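Local coordinates for ribosome-inactivating protein (Lychnis chalcedonica, PDB 2G5X) that belongs to the ribosome-inactivating protein family of plants, at residues R1-Y13 and L47-T60. Sequence-based numbering, arbitrary orientation.
Sequences RPSWTVDSDSAKY and LVNLVLPFNRNTIT
Arg1 runs extended through chi1 and chi2, with CG anti to the backbone N, then bends at chi3, which carries its guanidinium across to Asn49; Asn49 in turn holds CG anti to its carbonyl carbon (chi1 -85°), presenting OD1 to that group. The two side chains meet beside the start of a parallel strand pair, 3-5 beside 45-51, which with helix 10-25 forms a beta-alpha-beta unit at the edge of the mixed sheet of this ribosome-inactivating protein. The evidence for the pairing is an alternating ladder: Asn49 N donates to Pro2 O, Trp4 N to Asn49 O, Val51 N to Trp4 O and Val6 N to Val51 O, while the short strand axes lie 4.8 Å apart and 11° from parallel. Val6 N meets Val51 O at 2.9 Å, the most bent of the four. Beyond the last rung Pro53 CD packs 3.2 Å from Val6 O, a carbonyl that also accepts from Gln141.

Ser3, Asn49, Thr5 and Val51 share one sheet face. There Thr5 CG2 leans on Pro53 CB (3.8 Å), and a water bridges Ser3 OG and Asn49 ND2. Trp4 and Leu50 occupy the other, buried face, where Leu50 CD2 touches the indole edge at CE3 (4.2 Å). Tyr13 CD1 lies over one indole face near its rim, and Val6 CA over the centre of the opposite face, while Met167 of helix 154-173 also touches Trp4.

At the N-terminal end, Leu47 CD1 lies over one guanidinium face of Arg1, whose NH2 makes a salt bridge with Asp105. The guanidinium and Asn49 amide planes stand 88° apart. Asn49 OD1 is gripped from opposite faces of its amide plane, by Thr60 OG1 at 2.8 Å and by Arg1 NH1 at 3.1 Å, the latter donating within its own guanidinium plane.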
loop_
_atom_site.group_PDB
_atom_site.type_symbol
_atom_site.label_atom_id
_atom_site.label_comp_id
_atom_site.label_asym_id
_atom_site.label_seq_id
_atom_site.Cartn_x
_atom_site.Cartn_y
_atom_site.Cartn_z
ATOM N N ARG A 1 -5.707 -10.007 -10.603
ATOM C CA ARG A 1 -5.486 -8.846 -9.699
ATOM C C ARG A 1 -4.989 -9.334 -8.345
ATOM O O ARG A 1 -5.554 -10.268 -7.768
ATOM C CB ARG A 1 -6.794 -8.071 -9.509
ATOM C CG ARG A 1 -6.658 -6.813 -8.659
ATOM C CD ARG A 1 -8.017 -6.178 -8.378
ATOM N NE ARG A 1 -8.719 -5.779 -9.597
ATOM C CZ ARG A 1 -9.953 -5.283 -9.614
ATOM N NH1 ARG A 1 -10.622 -5.122 -8.480
ATOM N NH2 ARG A 1 -10.523 -4.948 -10.766
ATOM N N PRO A 2 -3.915 -8.721 -7.824
ATOM C CA PRO A 2 -3.390 -9.134 -6.521
ATOM C C PRO A 2 -4.506 -9.026 -5.488
ATOM O O PRO A 2 -5.206 -8.013 -5.429
ATOM C CB PRO A 2 -2.269 -8.131 -6.272
ATOM C CG PRO A 2 -1.776 -7.836 -7.660
ATOM C CD PRO A 2 -3.070 -7.673 -8.423
ATOM N N SER A 3 -4.681 -10.068 -4.685
ATOM C CA SER A 3 -5.729 -10.066 -3.672
ATOM C C SER A 3 -5.257 -10.734 -2.392
ATOM O O SER A 3 -4.521 -11.723 -2.427
ATOM C CB SER A 3 -6.968 -10.796 -4.200
ATOM O OG SER A 3 -8.022 -10.784 -3.252
ATOM N N TRP A 4 -5.674 -10.181 -1.258
ATOM C CA TRP A 4 -5.309 -10.751 0.031
ATOM C C TRP A 4 -6.490 -10.737 0.985
ATOM O O TRP A 4 -7.084 -9.687 1.242
ATOM C CB TRP A 4 -4.140 -9.987 0.671
ATOM C CG TRP A 4 -3.687 -10.584 1.996
ATOM C CD1 TRP A 4 -3.536 -11.914 2.286
ATOM C CD2 TRP A 4 -3.332 -9.874 3.192
ATOM N NE1 TRP A 4 -3.113 -12.075 3.586
ATOM C CE2 TRP A 4 -2.979 -10.841 4.165
ATOM C CE3 TRP A 4 -3.274 -8.517 3.537
ATOM C CZ2 TRP A 4 -2.578 -10.492 5.461
ATOM C CZ3 TRP A 4 -2.873 -8.169 4.830
ATOM C CH2 TRP A 4 -2.531 -9.155 5.774
ATOM N N THR A 5 -6.851 -11.915 1.480
ATOM C CA THR A 5 -7.920 -12.009 2.455
ATOM C C THR A 5 -7.163 -11.736 3.751
ATOM O O THR A 5 -6.320 -12.529 4.177
ATOM C CB THR A 5 -8.555 -13.414 2.464
ATOM O OG1 THR A 5 -9.237 -13.627 1.222
ATOM C CG2 THR A 5 -9.555 -13.549 3.606
ATOM N N VAL A 6 -7.445 -10.586 4.353
ATOM C CA VAL A 6 -6.769 -10.163 5.571
ATOM C C VAL A 6 -6.974 -11.177 6.691
ATOM O O VAL A 6 -7.979 -11.141 7.405
ATOM C CB VAL A 6 -7.271 -8.772 6.000
ATOM C CG1 VAL A 6 -6.485 -8.278 7.195
ATOM C CG2 VAL A 6 -7.133 -7.791 4.829
ATOM N N ASP A 7 -6.001 -12.072 6.832
ATOM C CA ASP A 7 -6.052 -13.144 7.820
ATOM C C ASP A 7 -4.635 -13.500 8.288
ATOM O O ASP A 7 -3.648 -13.009 7.740
ATOM C CB ASP A 7 -6.732 -14.362 7.182
ATOM C CG ASP A 7 -7.379 -15.276 8.198
ATOM O OD1 ASP A 7 -8.002 -16.273 7.768
ATOM O OD2 ASP A 7 -7.273 -15.007 9.414
ATOM N N SER A 8 -4.539 -14.376 9.285
ATOM C CA SER A 8 -3.251 -14.759 9.859
ATOM C C SER A 8 -2.406 -15.798 9.117
ATOM O O SER A 8 -1.500 -16.394 9.706
ATOM C CB SER A 8 -3.465 -15.221 11.303
ATOM O OG SER A 8 -4.432 -16.255 11.368
ATOM N N ASP A 9 -2.683 -16.002 7.834
ATOM C CA ASP A 9 -1.929 -16.963 7.025
ATOM C C ASP A 9 -0.769 -16.218 6.356
ATOM O O ASP A 9 -0.961 -15.536 5.358
ATOM C CB ASP A 9 -2.865 -17.577 5.977
ATOM C CG ASP A 9 -2.196 -18.654 5.137
ATOM O OD1 ASP A 9 -2.935 -19.479 4.556
ATOM O OD2 ASP A 9 -0.950 -18.674 5.039
ATOM N N SER A 10 0.435 -16.352 6.910
ATOM C CA SER A 10 1.597 -15.645 6.373
ATOM C C SER A 10 2.011 -16.091 4.975
ATOM O O SER A 10 2.601 -15.315 4.223
ATOM C CB SER A 10 2.790 -15.775 7.326
ATOM O OG SER A 10 3.335 -17.080 7.293
ATOM N N ALA A 11 1.712 -17.337 4.622
ATOM C CA ALA A 11 2.066 -17.830 3.296
ATOM C C ALA A 11 1.278 -17.059 2.240
ATOM O O ALA A 11 1.842 -16.638 1.230
ATOM C CB ALA A 11 1.778 -19.330 3.188
ATOM N N LYS A 12 -0.018 -16.868 2.483
ATOM C CA LYS A 12 -0.871 -16.136 1.549
ATOM C C LYS A 12 -0.465 -14.666 1.480
ATOM O O LYS A 12 -0.566 -14.031 0.431
ATOM C CB LYS A 12 -2.343 -16.253 1.964
ATOM C CG LYS A 12 -2.942 -17.642 1.759
ATOM C CD LYS A 12 -2.913 -18.035 0.289
ATOM C CE LYS A 12 -3.553 -19.396 0.048
ATOM N NZ LYS A 12 -4.989 -19.410 0.439
ATOM N N TYR A 13 -0.007 -14.128 2.605
ATOM C CA TYR A 13 0.434 -12.740 2.653
ATOM C C TYR A 13 1.676 -12.574 1.771
ATOM O O TYR A 13 1.748 -11.646 0.964
ATOM C CB TYR A 13 0.760 -12.347 4.098
ATOM C CG TYR A 13 1.379 -10.971 4.260
ATOM C CD1 TYR A 13 0.660 -9.812 3.954
ATOM C CD2 TYR A 13 2.678 -10.831 4.745
ATOM C CE1 TYR A 13 1.227 -8.542 4.132
ATOM C CE2 TYR A 13 3.253 -9.571 4.927
ATOM C CZ TYR A 13 2.523 -8.434 4.621
ATOM O OH TYR A 13 3.095 -7.197 4.811
ATOM N N LEU A 47 -4.074 -2.251 -9.125
ATOM C CA LEU A 47 -5.179 -2.436 -8.196
ATOM C C LEU A 47 -4.899 -3.604 -7.264
ATOM O O LEU A 47 -4.304 -4.604 -7.665
ATOM C CB LEU A 47 -6.489 -2.678 -8.952
ATOM C CG LEU A 47 -6.951 -1.572 -9.906
ATOM C CD1 LEU A 47 -8.309 -1.944 -10.482
ATOM C CD2 LEU A 47 -7.041 -0.242 -9.166
ATOM N N VAL A 48 -5.332 -3.457 -6.015
ATOM C CA VAL A 48 -5.142 -4.466 -4.983
ATOM C C VAL A 48 -6.445 -4.690 -4.221
ATOM O O VAL A 48 -7.056 -3.742 -3.740
ATOM C CB VAL A 48 -4.052 -4.010 -3.980
ATOM C CG1 VAL A 48 -4.082 -4.876 -2.729
ATOM C CG2 VAL A 48 -2.687 -4.079 -4.646
ATOM N N ASN A 49 -6.865 -5.945 -4.108
ATOM C CA ASN A 49 -8.087 -6.263 -3.374
ATOM C C ASN A 49 -7.775 -6.722 -1.953
ATOM O O ASN A 49 -6.934 -7.596 -1.751
ATOM C CB ASN A 49 -8.860 -7.389 -4.068
ATOM C CG ASN A 49 -9.778 -6.891 -5.167
ATOM O OD1 ASN A 49 -9.742 -5.726 -5.549
ATOM N ND2 ASN A 49 -10.608 -7.789 -5.688
ATOM N N LEU A 50 -8.438 -6.114 -0.973
ATOM C CA LEU A 50 -8.295 -6.518 0.424
ATOM C C LEU A 50 -9.684 -7.070 0.762
ATOM O O LEU A 50 -10.693 -6.396 0.544
ATOM C CB LEU A 50 -7.962 -5.319 1.326
ATOM C CG LEU A 50 -6.579 -4.667 1.173
ATOM C CD1 LEU A 50 -6.411 -3.569 2.232
ATOM C CD2 LEU A 50 -5.483 -5.717 1.335
ATOM N N VAL A 51 -9.740 -8.295 1.274
ATOM C CA VAL A 51 -11.019 -8.929 1.598
ATOM C C VAL A 51 -11.085 -9.380 3.053
ATOM O O VAL A 51 -10.121 -9.940 3.570
ATOM C CB VAL A 51 -11.250 -10.178 0.705
ATOM C CG1 VAL A 51 -12.630 -10.770 0.975
ATOM C CG2 VAL A 51 -11.099 -9.811 -0.764
ATOM N N LEU A 52 -12.215 -9.134 3.715
ATOM C CA LEU A 52 -12.376 -9.564 5.101
ATOM C C LEU A 52 -12.896 -10.995 5.099
ATOM O O LEU A 52 -13.853 -11.315 4.398
ATOM C CB LEU A 52 -13.373 -8.678 5.850
ATOM C CG LEU A 52 -12.973 -7.228 6.105
ATOM C CD1 LEU A 52 -14.071 -6.553 6.920
ATOM C CD2 LEU A 52 -11.644 -7.174 6.844
ATOM N N PRO A 53 -12.271 -11.875 5.890
ATOM C CA PRO A 53 -12.715 -13.268 5.938
ATOM C C PRO A 53 -14.108 -13.463 6.538
ATOM O O PRO A 53 -14.808 -14.413 6.185
ATOM C CB PRO A 53 -11.623 -13.944 6.767
ATOM C CG PRO A 53 -11.193 -12.849 7.705
ATOM C CD PRO A 53 -11.128 -11.645 6.794
ATOM N N PHE A 54 -14.509 -12.556 7.426
ATOM C CA PHE A 54 -15.802 -12.655 8.106
ATOM C C PHE A 54 -17.048 -12.529 7.237
ATOM O O PHE A 54 -17.937 -13.382 7.282
ATOM C CB PHE A 54 -15.909 -11.597 9.212
ATOM C CG PHE A 54 -14.670 -11.444 10.037
ATOM C CD1 PHE A 54 -13.809 -10.374 9.822
ATOM C CD2 PHE A 54 -14.365 -12.363 11.035
ATOM C CE1 PHE A 54 -12.661 -10.218 10.589
ATOM C CE2 PHE A 54 -13.215 -12.218 11.811
ATOM C CZ PHE A 54 -12.362 -11.140 11.585
ATOM N N ASN A 55 -17.113 -11.453 6.461
ATOM C CA ASN A 55 -18.273 -11.169 5.623
ATOM C C ASN A 55 -17.961 -11.068 4.134
ATOM O O ASN A 55 -18.849 -10.803 3.323
ATOM C CB ASN A 55 -18.901 -9.861 6.095
ATOM C CG ASN A 55 -17.867 -8.777 6.309
ATOM O OD1 ASN A 55 -16.938 -8.633 5.513
ATOM N ND2 ASN A 55 -18.021 -8.007 7.379
ATOM N N ARG A 56 -16.695 -11.268 3.784
ATOM C CA ARG A 56 -16.251 -11.206 2.399
ATOM C C ARG A 56 -16.323 -9.803 1.797
ATOM O O ARG A 56 -16.200 -9.645 0.581
ATOM C CB ARG A 56 -17.060 -12.180 1.534
ATOM C CG ARG A 56 -17.124 -13.602 2.080
ATOM C CD ARG A 56 -15.737 -14.173 2.376
ATOM N NE ARG A 56 -14.883 -14.233 1.191
ATOM C CZ ARG A 56 -13.665 -14.768 1.174
ATOM N NH1 ARG A 56 -13.151 -15.293 2.278
ATOM N NH2 ARG A 56 -12.956 -14.778 0.052
ATOM N N ASN A 57 -16.530 -8.784 2.631
ATOM C CA ASN A 57 -16.576 -7.415 2.117
ATOM C C ASN A 57 -15.220 -7.131 1.470
ATOM O O ASN A 57 -14.182 -7.589 1.955
ATOM C CB ASN A 57 -16.838 -6.401 3.239
ATOM C CG ASN A 57 -18.252 -6.492 3.801
ATOM O OD1 ASN A 57 -19.155 -7.049 3.169
ATOM N ND2 ASN A 57 -18.452 -5.929 4.986
ATOM N N THR A 58 -15.230 -6.357 0.390
ATOM C CA THR A 58 -14.004 -6.059 -0.338
ATOM C C THR A 58 -13.756 -4.578 -0.607
ATOM O O THR A 58 -14.672 -3.841 -0.971
ATOM C CB THR A 58 -14.003 -6.790 -1.706
ATOM O OG1 THR A 58 -14.122 -8.203 -1.493
ATOM C CG2 THR A 58 -12.723 -6.505 -2.478
ATOM N N ILE A 59 -12.511 -4.155 -0.401
ATOM C CA ILE A 59 -12.086 -2.788 -0.689
ATOM C C ILE A 59 -10.923 -2.918 -1.670
ATOM O O ILE A 59 -9.996 -3.697 -1.438
ATOM C CB ILE A 59 -11.604 -2.036 0.573
ATOM C CG1 ILE A 59 -12.803 -1.680 1.455
ATOM C CG2 ILE A 59 -10.855 -0.762 0.168
ATOM C CD1 ILE A 59 -12.438 -0.916 2.722
ATOM N N THR A 60 -10.983 -2.177 -2.772
ATOM C CA THR A 60 -9.929 -2.232 -3.783
ATOM C C THR A 60 -9.047 -0.985 -3.723
ATOM O O THR A 60 -9.527 0.129 -3.907
ATOM C CB THR A 60 -10.534 -2.360 -5.206
ATOM O OG1 THR A 60 -11.377 -3.520 -5.262
ATOM C CG2 THR A 60 -9.429 -2.492 -6.254
HETATM O O HOH W 1 -10.553 -10.604 -4.542
#